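Local atomic coordinates of SxtG (Microseira wollei, PDB entry 6U1R), a protein that probably transfers an amidino group onto an amine substrate in saxitoxin biosynthesis, as a member of the amidinotransferase family. Residues A[184-189]-A[208-213]; A[35-40]-A[322-327]. All blocks are in the same frame, centred on the assembly; numbering follows the deposited sequence.

Contact 1: residues A[184-189]-A[208-213]; sequences QLFDAQ and TEFEPT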
ATOM      1  N   GLN A 184      -6.986   6.846  -4.039  1.00 13.66           N
ATOM      2  CA  GLN A 184      -7.272   7.390  -5.362  1.00 13.97           C
ATOM      3  C   GLN A 184      -7.110   8.906  -5.392  1.00 12.94           C
ATOM      4  O   GLN A 184      -6.692   9.465  -6.415  1.00 13.73           O
ATOM      5  CB  GLN A 184      -8.700   7.017  -5.787  1.00 14.80           C
ATOM      6  CG  GLN A 184      -8.946   5.522  -5.926  1.00 14.55           C
ATOM      7  CD  GLN A 184     -10.321   5.191  -6.496  1.00 15.65           C
ATOM      8  OE1 GLN A 184     -11.353   5.356  -5.831  1.00 15.44           O
ATOM      9  NE2 GLN A 184     -10.343   4.747  -7.735  1.00 16.51           N
ATOM     10  N   LEU A 185      -7.491   9.568  -4.298  1.00 12.60           N
ATOM     11  CA  LEU A 185      -7.398  11.010  -4.135  1.00 12.70           C
ATOM     12  C   LEU A 185      -8.213  11.739  -5.205  1.00 14.28           C
ATOM     13  O   LEU A 185      -7.810  12.787  -5.714  1.00 13.63           O
ATOM     14  CB  LEU A 185      -5.938  11.472  -4.114  1.00 13.11           C
ATOM     15  CG  LEU A 185      -5.065  10.781  -3.046  1.00 13.15           C
ATOM     16  CD1 LEU A 185      -3.649  11.398  -2.975  1.00 13.21           C
ATOM     17  CD2 LEU A 185      -5.735  10.848  -1.685  1.00 14.80           C
ATOM     18  N   PHE A 186      -9.394  11.193  -5.502  1.00 13.82           N
ATOM     19  CA  PHE A 186     -10.392  11.926  -6.268  1.00 16.24           C
ATOM     20  C   PHE A 186     -10.812  13.203  -5.536  1.00 17.12           C
ATOM     21  O   PHE A 186     -10.639  13.361  -4.319  1.00 14.24           O
ATOM     22  CB  PHE A 186     -11.641  11.059  -6.496  1.00 16.76           C
ATOM     23  CG  PHE A 186     -11.451   9.881  -7.423  1.00 16.98           C
ATOM     24  CD1 PHE A 186     -10.259   9.643  -8.098  1.00 16.22           C
ATOM     25  CD2 PHE A 186     -12.506   9.002  -7.626  1.00 19.13           C
ATOM     26  CE1 PHE A 186     -10.133   8.555  -8.960  1.00 17.70           C
ATOM     27  CE2 PHE A 186     -12.383   7.928  -8.488  1.00 20.96           C
ATOM     28  CZ  PHE A 186     -11.203   7.708  -9.157  1.00 19.03           C
ATOM     29  N   ASP A 187     -11.441  14.111  -6.290  1.00 16.43           N
ATOM     30  CA  ASP A 187     -11.983  15.311  -5.670  1.00 17.90           C
ATOM     31  C   ASP A 187     -12.909  14.985  -4.500  1.00 17.29           C
ATOM     32  O   ASP A 187     -13.001  15.772  -3.559  1.00 16.08           O
ATOM     33  CB  ASP A 187     -12.739  16.154  -6.702  1.00 18.83           C
ATOM     34  CG  ASP A 187     -11.821  16.924  -7.637  1.00 22.21           C
ATOM     35  OD1 ASP A 187     -10.584  16.953  -7.437  1.00 20.30           O
ATOM     36  OD2 ASP A 187     -12.366  17.536  -8.584  1.00 21.85           O
ATOM     37  N   ALA A 188     -13.594  13.832  -4.537  1.00 15.64           N
ATOM     38  CA  ALA A 188     -14.520  13.470  -3.464  1.00 17.18           C
ATOM     39  C   ALA A 188     -13.849  13.331  -2.092  1.00 16.69           C
ATOM     40  O   ALA A 188     -14.550  13.320  -1.075  1.00 14.82           O
ATOM     41  CB  ALA A 188     -15.241  12.165  -3.802  1.00 18.37           C
ATOM     42  N   GLN A 189     -12.521  13.198  -2.044  1.00 15.94           N
ATOM     43  CA  GLN A 189     -11.781  13.097  -0.787  1.00 14.97           C
ATOM     44  C   GLN A 189     -11.641  14.444  -0.079  1.00 15.93           C
ATOM     45  O   GLN A 189     -11.196  14.481   1.071  1.00 14.85           O
ATOM     46  CB  GLN A 189     -10.400  12.474  -1.070  1.00 15.29           C
ATOM     47  CG  GLN A 189      -9.520  12.218   0.179  1.00 14.34           C
ATOM     48  CD  GLN A 189     -10.147  11.266   1.185  1.00 14.77           C
ATOM     49  OE1 GLN A 189     -11.110  10.569   0.885  1.00 15.41           O
ATOM     50  NE2 GLN A 189      -9.588  11.239   2.406  1.00 15.24           N
ATOM     51  N   THR A 208     -12.647  14.362   3.663  1.00 14.78           N
ATOM     52  CA  THR A 208     -13.951  13.734   3.812  1.00 15.56           C
ATOM     53  C   THR A 208     -13.754  12.294   4.268  1.00 15.11           C
ATOM     54  O   THR A 208     -12.647  11.890   4.662  1.00 16.05           O
ATOM     55  CB  THR A 208     -14.719  13.761   2.491  1.00 15.96           C
ATOM     56  OG1 THR A 208     -14.062  12.884   1.562  1.00 14.95           O
ATOM     57  CG2 THR A 208     -14.776  15.163   1.913  1.00 15.16           C
ATOM     58  N   GLU A 209     -14.824  11.494   4.188  1.00 15.24           N
ATOM     59  CA  GLU A 209     -14.763  10.060   4.471  1.00 15.85           C
ATOM     60  C   GLU A 209     -14.895   9.214   3.209  1.00 15.12           C
ATOM     61  O   GLU A 209     -15.396   8.087   3.249  1.00 16.31           O
ATOM     62  CB  GLU A 209     -15.833   9.678   5.495  1.00 17.04           C
ATOM     63  CG  GLU A 209     -15.619  10.322   6.881  1.00 16.70           C
ATOM     64  CD  GLU A 209     -14.311   9.901   7.548  1.00 15.13           C
ATOM     65  OE1 GLU A 209     -13.881   8.744   7.352  1.00 16.81           O
ATOM     66  OE2 GLU A 209     -13.731  10.730   8.292  1.00 17.05           O
ATOM     67  N   PHE A 210     -14.426   9.734   2.074  1.00 15.20           N
ATOM     68  CA  PHE A 210     -14.506   8.988   0.823  1.00 14.99           C
ATOM     69  C   PHE A 210     -13.633   7.726   0.854  1.00 15.55           C
ATOM     70  O   PHE A 210     -14.074   6.652   0.424  1.00 15.03           O
ATOM     71  CB  PHE A 210     -14.132   9.935  -0.316  1.00 15.24           C
ATOM     72  CG  PHE A 210     -13.833   9.265  -1.619  1.00 16.41           C
ATOM     73  CD1 PHE A 210     -14.856   8.756  -2.406  1.00 17.79           C
ATOM     74  CD2 PHE A 210     -12.532   9.187  -2.079  1.00 15.67           C
ATOM     75  CE1 PHE A 210     -14.576   8.157  -3.618  1.00 18.46           C
ATOM     76  CE2 PHE A 210     -12.244   8.588  -3.275  1.00 16.35           C
ATOM     77  CZ  PHE A 210     -13.271   8.071  -4.057  1.00 17.19           C
ATOM     78  N   GLU A 211     -12.401   7.827   1.349  1.00 13.69           N
ATOM     79  CA  GLU A 211     -11.495   6.687   1.374  1.00 13.82           C
ATOM     80  C   GLU A 211     -10.496   6.853   2.512  1.00 13.00           C
ATOM     81  O   GLU A 211     -10.312   7.959   3.026  1.00 12.79           O
ATOM     82  CB  GLU A 211     -10.758   6.533   0.041  1.00 14.60           C
ATOM     83  CG  GLU A 211      -9.709   7.595  -0.170  1.00 14.59           C
ATOM     84  CD  GLU A 211      -9.184   7.604  -1.585  1.00 13.69           C
ATOM     85  OE1 GLU A 211      -9.118   6.524  -2.229  1.00 13.87           O
ATOM     86  OE2 GLU A 211      -8.850   8.713  -2.034  1.00 14.24           O
ATOM     87  N   PRO A 212      -9.816   5.773   2.913  1.00 12.86           N
ATOM     88  CA  PRO A 212      -8.876   5.862   4.048  1.00 12.94           C
ATOM     89  C   PRO A 212      -7.642   6.688   3.706  1.00 12.97           C
ATOM     90  O   PRO A 212      -6.927   6.364   2.755  1.00 12.10           O
ATOM     91  CB  PRO A 212      -8.499   4.399   4.312  1.00 14.09           C
ATOM     92  CG  PRO A 212      -9.514   3.567   3.636  1.00 15.31           C
ATOM     93  CD  PRO A 212     -10.089   4.379   2.515  1.00 14.00           C
ATOM     94  N   THR A 213      -7.363   7.724   4.512  1.00 12.05           N
ATOM     95  CA  THR A 213      -6.113   8.476   4.423  1.00 11.39           C
ATOM     96  C   THR A 213      -5.601   8.791   5.823  1.00 13.04           C
ATOM     97  O   THR A 213      -6.382   9.070   6.748  1.00 11.66           O
ATOM     98  CB  THR A 213      -6.226   9.806   3.614  1.00 11.90           C
ATOM     99  OG1 THR A 213      -7.207  10.686   4.185  1.00 15.20           O
ATOM    100  CG2 THR A 213      -6.571   9.536   2.165  1.00 13.07           C
TER
HETATM  101  O   HOH W   1     -11.358   5.124  -3.117  1.00 15.75           O
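Ala188 sets its CB over one face of the Phe210 ring, a CH-pi contact 4.0 Å from CB to the ring centroid, while Gln189 OE1 lies at the edge of that ring, near its plane. The Phe186 ring runs nearly parallel to Phe210, planes 28° apart, but is slid so far that the two barely overlap; CD2 of Phe186 meets CZ of Phe210 at 3.8 Å. Within 184-189 itself, CB of Gln184 sits over one face of the Phe186 ring, offset toward the rim. Beyond the rings, Glu211 holds the start of 184-189 with both carboxylate oxygens. OE1 takes the N-H of Gln184 at 2.8 Å, 28° out of the carboxylate plane, and OE2 takes the N-H of Leu185 on its syn lone pair. A water donates to both Glu211 OE1 and Gln184 OE1, bridging the two side chains in addition to the backbone bond from Gln184 N. At the far end Gln189 has CG anti to its backbone N (chi1 -176°) and a chain bent at chi2; its amide OE1 accepts the N-H of Glu211 at 3.1 Å. Thr208 OG1 gives its proton to Ala188 O at 2.7 Å and accepts from Phe210 N, while Thr208 N bonds to Gln189 O. Lys168 of the second subunit makes a cation-pi contact with Phe210, and Trp161 of that subunit meets Phe186 edge-to-face. The motif is an ST turn at Thr208, within the long loop region between strands 176-179 and 219-222, at the subunit interface, which leads on to Asp215, predicted to be an active-site residue.

Contact 2: residues A[35-40]-A[322-327]; sequences DALEEV and NVLMLD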
ATOM      1  N   ASP A  35      12.612   4.650  23.921  1.00 15.18           N
ATOM      2  CA  ASP A  35      13.620   3.630  24.191  1.00 16.70           C
ATOM      3  C   ASP A  35      14.942   4.019  23.518  1.00 17.15           C
ATOM      4  O   ASP A  35      14.977   4.755  22.520  1.00 16.32           O
ATOM      5  CB  ASP A  35      13.159   2.241  23.710  1.00 17.20           C
ATOM      6  CG  ASP A  35      12.175   1.553  24.652  1.00 16.86           C
ATOM      7  OD1 ASP A  35      12.079   1.894  25.857  1.00 17.45           O
ATOM      8  OD2 ASP A  35      11.498   0.611  24.176  1.00 17.19           O
ATOM      9  N   ALA A  36      16.041   3.520  24.082  1.00 17.02           N
ATOM     10  CA  ALA A  36      17.385   3.931  23.680  1.00 15.98           C
ATOM     11  C   ALA A  36      17.595   3.846  22.169  1.00 17.82           C
ATOM     12  O   ALA A  36      17.525   2.763  21.580  1.00 16.85           O
ATOM     13  CB  ALA A  36      18.418   3.062  24.412  1.00 20.13           C
ATOM     14  N   LEU A  37      17.883   4.990  21.548  1.00 15.37           N
ATOM     15  CA  LEU A  37      17.876   5.110  20.089  1.00 16.17           C
ATOM     16  C   LEU A  37      19.169   4.552  19.508  1.00 16.86           C
ATOM     17  O   LEU A  37      20.262   5.007  19.868  1.00 17.11           O
ATOM     18  CB  LEU A  37      17.689   6.569  19.689  1.00 15.65           C
ATOM     19  CG  LEU A  37      17.538   6.892  18.194  1.00 14.80           C
ATOM     20  CD1 LEU A  37      16.378   6.129  17.594  1.00 15.20           C
ATOM     21  CD2 LEU A  37      17.369   8.396  17.996  1.00 15.81           C
ATOM     22  N   GLU A  38      19.050   3.560  18.625  1.00 16.41           N
ATOM     23  CA  GLU A  38      20.213   2.917  18.009  1.00 17.58           C
ATOM     24  C   GLU A  38      20.403   3.296  16.550  1.00 17.42           C
ATOM     25  O   GLU A  38      21.538   3.451  16.097  1.00 15.39           O
ATOM     26  CB  GLU A  38      20.104   1.387  18.121  1.00 17.62           C
ATOM     27  CG  GLU A  38      20.252   0.875  19.563  1.00 20.24           C
ATOM     28  CD  GLU A  38      20.349  -0.643  19.689  1.00 24.11           C
ATOM     29  OE1 GLU A  38      20.135  -1.372  18.697  1.00 24.05           O
ATOM     30  OE2 GLU A  38      20.663  -1.108  20.807  1.00 27.14           O
ATOM     31  N   GLU A  39      19.315   3.451  15.800  1.00 16.27           N
ATOM     32  CA  GLU A  39      19.428   3.761  14.384  1.00 17.06           C
ATOM     33  C   GLU A  39      18.232   4.610  13.987  1.00 16.30           C
ATOM     34  O   GLU A  39      17.102   4.337  14.409  1.00 14.61           O
ATOM     35  CB  GLU A  39      19.511   2.489  13.525  1.00 17.84           C
ATOM     36  CG  GLU A  39      19.617   2.789  12.021  1.00 18.21           C
ATOM     37  CD  GLU A  39      20.129   1.610  11.183  1.00 22.44           C
ATOM     38  OE1 GLU A  39      20.821   0.728  11.741  1.00 23.70           O
ATOM     39  OE2 GLU A  39      19.853   1.578   9.964  1.00 20.30           O
ATOM     40  N   VAL A  40      18.503   5.648  13.191  1.00 16.29           N
ATOM     41  CA  VAL A  40      17.492   6.613  12.774  1.00 15.26           C
ATOM     42  C   VAL A  40      17.720   6.980  11.308  1.00 16.49           C
ATOM     43  O   VAL A  40      18.867   7.119  10.863  1.00 15.89           O
ATOM     44  CB  VAL A  40      17.542   7.860  13.701  1.00 16.40           C
ATOM     45  CG1 VAL A  40      18.843   8.672  13.482  1.00 16.64           C
ATOM     46  CG2 VAL A  40      16.308   8.726  13.536  1.00 16.34           C
ATOM     47  N   ASN A 322       8.381  19.727  19.124  1.00 14.38           N
ATOM     48  CA  ASN A 322       8.768  18.672  18.189  1.00 14.01           C
ATOM     49  C   ASN A 322      10.149  18.121  18.546  1.00 15.34           C
ATOM     50  O   ASN A 322      11.030  18.030  17.686  1.00 13.75           O
ATOM     51  CB  ASN A 322       8.741  19.242  16.765  1.00 12.89           C
ATOM     52  CG  ASN A 322       8.650  18.186  15.689  1.00 14.70           C
ATOM     53  OD1 ASN A 322       9.522  18.103  14.806  1.00 14.29           O
ATOM     54  ND2 ASN A 322       7.562  17.417  15.702  1.00 15.52           N
ATOM     55  N   VAL A 323      10.326  17.719  19.806  1.00 14.67           N
ATOM     56  CA  VAL A 323      11.602  17.219  20.318  1.00 14.15           C
ATOM     57  C   VAL A 323      11.829  15.765  19.922  1.00 13.41           C
ATOM     58  O   VAL A 323      10.904  15.067  19.485  1.00 13.60           O
ATOM     59  CB  VAL A 323      11.661  17.365  21.851  1.00 13.73           C
ATOM     60  CG1 VAL A 323      11.673  18.846  22.252  1.00 14.64           C
ATOM     61  CG2 VAL A 323      10.489  16.616  22.505  1.00 15.27           C
ATOM     62  N   LEU A 324      13.068  15.298  20.084  1.00 13.88           N
ATOM     63  CA  LEU A 324      13.454  13.916  19.785  1.00 14.10           C
ATOM     64  C   LEU A 324      14.172  13.357  21.006  1.00 15.13           C
ATOM     65  O   LEU A 324      15.163  13.938  21.455  1.00 13.85           O
ATOM     66  CB  LEU A 324      14.361  13.823  18.548  1.00 13.69           C
ATOM     67  CG  LEU A 324      14.896  12.417  18.219  1.00 14.27           C
ATOM     68  CD1 LEU A 324      13.758  11.520  17.788  1.00 13.25           C
ATOM     69  CD2 LEU A 324      16.007  12.429  17.162  1.00 14.18           C
ATOM     70  N   MET A 325      13.677  12.233  21.522  1.00 14.18           N
ATOM     71  CA  MET A 325      14.280  11.546  22.660  1.00 14.65           C
ATOM     72  C   MET A 325      15.330  10.555  22.168  1.00 14.96           C
ATOM     73  O   MET A 325      15.033   9.710  21.320  1.00 15.18           O
ATOM     74  CB  MET A 325      13.230  10.781  23.467  1.00 12.76           C
ATOM     75  CG  MET A 325      12.045  11.601  23.995  1.00 14.44           C
ATOM     76  SD  MET A 325      12.528  12.968  25.012  1.00 17.66           S
ATOM     77  CE  MET A 325      13.334  12.131  26.379  1.00 17.42           C
ATOM     78  N   LEU A 326      16.528  10.621  22.749  1.00 15.69           N
ATOM     79  CA  LEU A 326      17.558   9.619  22.509  1.00 16.73           C
ATOM     80  C   LEU A 326      17.482   8.453  23.481  1.00 17.44           C
ATOM     81  O   LEU A 326      18.003   7.368  23.181  1.00 17.96           O
ATOM     82  CB  LEU A 326      18.941  10.269  22.596  1.00 16.99           C
ATOM     83  CG  LEU A 326      19.132  11.547  21.780  1.00 19.04           C
ATOM     84  CD1 LEU A 326      20.573  12.035  21.847  1.00 20.56           C
ATOM     85  CD2 LEU A 326      18.676  11.354  20.330  1.00 20.20           C
ATOM     86  N   ASP A 327      16.890   8.678  24.648  1.00 17.91           N
ATOM     87  CA  ASP A 327      16.495   7.653  25.612  1.00 17.95           C
ATOM     88  C   ASP A 327      15.487   8.343  26.524  1.00 17.60           C
ATOM     89  O   ASP A 327      14.950   9.393  26.159  1.00 17.46           O
ATOM     90  CB  ASP A 327      17.709   7.051  26.344  1.00 19.32           C
ATOM     91  CG  ASP A 327      18.578   8.088  27.026  1.00 22.10           C
ATOM     92  OD1 ASP A 327      18.061   9.141  27.461  1.00 20.23           O
ATOM     93  OD2 ASP A 327      19.803   7.832  27.125  1.00 22.95           O
TER
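Leu37 leans across to Leu326, and its side chain can be followed outward. CB rests 3.6 Å from the carbonyl O of Leu326, the same oxygen that accepts the N-H of Leu37 at 2.9 Å with an N-H...O angle of 163°. CG stands anti to the backbone N (chi1 -175°), and from it the CD2 branch makes the apolar contacts: CD2 of Leu326 at 4.0 Å, the two side chains crossing obliquely, and CD2 of Leu324 at 4.3 Å. Just before Leu37, the CA of Ala36 makes a C-H...O contact of 3.5 Å to Leu326 O, so that oxygen is approached by two neighbouring residues at once. Ala36 CA also lies against CB of Asp327, whose carboxylate is occupied instead by Glu329 N and Arg330. The leucines continue into the core, where Leu324 and Leu326 pack on Leu100 of helix 83-102. Arg375 of strand 370-375 ties the two segments together further, donating to Asp35 O and Met325 O. A single backbone bond thus joins Leu37 of strand 37-42 to Leu326, just after strand 324-325, linking two separate sheets; strand 37-42 carries a classic beta bulge, in which Glu38 and Glu39 together stand across from Arg374 of the neighbouring strand 370-375.

The two contacts lie on opposite sides of the chain's centre, their own centres about 34 Å apart and their nearest atoms about 19 Å apart, without touching. Segment 35-40 comes first, then both halves of contact 1, and finally 322-327. Contact 1 pairs two parts of one loop region, between strands 176-179 and 219-222, whereas contact 2 brings together parts of the chain far apart in sequence and links two small mixed sheets. Thr213 is about 7 Å from Asp215 and Leu324 about 9 Å from Cys368, between side chains, so the predicted catalytic residues probably come together from widely separated parts of the chain. Only contact 1 reaches the second subunit.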